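PDB 6FXD: MupZ, which probably acts as an epoxide hydrolase in the cascade that forms oxygen heterocycles in mupirocin biosynthesis. Local coordinates for residues Y104-P109 / G118-M123. Residues are numbered along the deposited sequence; the frame is centred on the assembly and turned at random.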
# COMPACT_ATOMS: atom_id res chain seq x y z
N TYR A 104 -5.82 -19.86 16.90
CA TYR A 104 -4.79 -18.84 17.12
C TYR A 104 -4.55 -18.13 15.80
O TYR A 104 -3.99 -18.71 14.86
CB TYR A 104 -3.51 -19.46 17.69
CG TYR A 104 -2.45 -18.45 18.02
CD1 TYR A 104 -2.59 -17.59 19.10
CD2 TYR A 104 -1.30 -18.34 17.24
CE1 TYR A 104 -1.62 -16.65 19.41
CE2 TYR A 104 -0.32 -17.41 17.53
CZ TYR A 104 -0.48 -16.57 18.62
OH TYR A 104 0.48 -15.64 18.92
N GLU A 105 -4.96 -16.87 15.72
CA GLU A 105 -4.85 -16.09 14.50
C GLU A 105 -3.79 -15.01 14.66
O GLU A 105 -3.65 -14.42 15.72
CB GLU A 105 -6.16 -15.38 14.16
CG GLU A 105 -7.29 -16.31 13.94
CD GLU A 105 -8.55 -15.63 13.44
OE1 GLU A 105 -8.54 -14.41 13.14
OE2 GLU A 105 -9.58 -16.33 13.37
N VAL A 106 -3.07 -14.74 13.57
CA VAL A 106 -2.08 -13.67 13.55
C VAL A 106 -2.35 -12.83 12.31
O VAL A 106 -2.36 -13.37 11.20
CB VAL A 106 -0.64 -14.22 13.53
CG1 VAL A 106 0.34 -13.07 13.47
CG2 VAL A 106 -0.37 -15.06 14.79
N HIS A 107 -2.56 -11.53 12.50
CA HIS A 107 -2.86 -10.61 11.41
C HIS A 107 -1.77 -9.55 11.32
O HIS A 107 -1.35 -9.01 12.35
CB HIS A 107 -4.18 -9.89 11.65
CG HIS A 107 -5.36 -10.80 11.75
ND1 HIS A 107 -6.41 -10.75 10.86
CD2 HIS A 107 -5.66 -11.79 12.63
CE1 HIS A 107 -7.32 -11.65 11.19
NE2 HIS A 107 -6.88 -12.30 12.26
N GLY A 108 -1.36 -9.22 10.10
CA GLY A 108 -0.35 -8.21 9.90
C GLY A 108 0.16 -8.22 8.47
O GLY A 108 -0.25 -9.06 7.67
N PRO A 109 1.04 -7.28 8.12
CA PRO A 109 1.54 -7.23 6.74
C PRO A 109 2.47 -8.41 6.44
O PRO A 109 3.09 -9.00 7.33
CB PRO A 109 2.30 -5.90 6.67
CG PRO A 109 2.73 -5.66 8.10
CD PRO A 109 1.62 -6.22 8.96
N GLY A 118 8.12 -19.02 11.20
CA GLY A 118 9.03 -19.96 11.82
C GLY A 118 8.84 -20.07 13.32
O GLY A 118 8.52 -21.14 13.85
N PRO A 119 9.03 -18.95 14.04
CA PRO A 119 8.89 -18.99 15.51
C PRO A 119 7.53 -19.45 16.02
O PRO A 119 7.47 -20.06 17.10
CB PRO A 119 9.19 -17.55 15.94
CG PRO A 119 9.94 -16.95 14.82
CD PRO A 119 9.52 -17.65 13.57
N LEU A 120 6.44 -19.16 15.31
CA LEU A 120 5.11 -19.50 15.80
C LEU A 120 4.57 -20.80 15.23
O LEU A 120 3.41 -21.14 15.48
CB LEU A 120 4.13 -18.36 15.52
CG LEU A 120 4.53 -16.99 16.06
CD1 LEU A 120 3.42 -15.96 15.80
CD2 LEU A 120 4.85 -17.09 17.53
N ALA A 121 5.38 -21.54 14.46
CA ALA A 121 4.87 -22.74 13.81
C ALA A 121 4.25 -23.70 14.81
O ALA A 121 3.25 -24.38 14.51
CB ALA A 121 5.99 -23.43 13.03
N PHE A 122 4.81 -23.76 16.03
CA PHE A 122 4.30 -24.69 17.04
C PHE A 122 2.87 -24.38 17.46
O PHE A 122 2.20 -25.26 18.01
CB PHE A 122 5.23 -24.70 18.26
CG PHE A 122 5.07 -23.52 19.18
CD1 PHE A 122 5.71 -22.32 18.91
CD2 PHE A 122 4.29 -23.62 20.32
CE1 PHE A 122 5.57 -21.24 19.76
CE2 PHE A 122 4.14 -22.53 21.18
CZ PHE A 122 4.78 -21.35 20.90
N MET A 123 2.40 -23.16 17.22
CA MET A 123 1.03 -22.77 17.52
C MET A 123 0.06 -23.08 16.39
O MET A 123 -1.14 -22.85 16.56
CB MET A 123 0.95 -21.27 17.82
CG MET A 123 1.61 -20.86 19.12
SD MET A 123 0.80 -21.58 20.56
CE MET A 123 -0.89 -21.04 20.36
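M123 lies across one face of the Y104 ring, the two side chains crossing at about a right angle. Two parts of the methionine do the touching. Its CB packs over the rim of that face, 3.7 Å from CD2 of Y104, while the terminal methyl CE sits above the ring in a CH-pi contact, 4.1 Å from the centroid and displaced toward CG. The thioether chain bends at both chi2 (-64°) and chi3 (-56°), which folds CE back over the ring; the sulfur SD stands farther off above the same face, 5.2 Å from the centroid, as a distant Met-aromatic contact. A flexible, unbranched thioether can lay both its CB and its methyl against one ring face.

L120 approaches differently: its CD1 lies at the ring edge, near the ring plane, 4.4 Å from CE2 of Y104. The same methyl reaches CG2 of V106 at 4.0 Å, so one branch of the leucine spans two residues on the same side of strand 100-108. Beta-branched V106 suits a strand and presents CG2 to it. This is the helix-covered face of a ferredoxin-like alpha+beta sheet, where L81 and L85 of helix 78-94 also pack on L120. On the opposite face, OE1 of E105 accepts NE2 of H107 and also bonds OH of Y29 of the second subunit.

Y104 thus offers a face to the methionine and an edge to the leucine. With no polar bond linking the segments, shape fit, dispersion and the CH-pi contact hold the loop before strand 126-135 against strand 100-108.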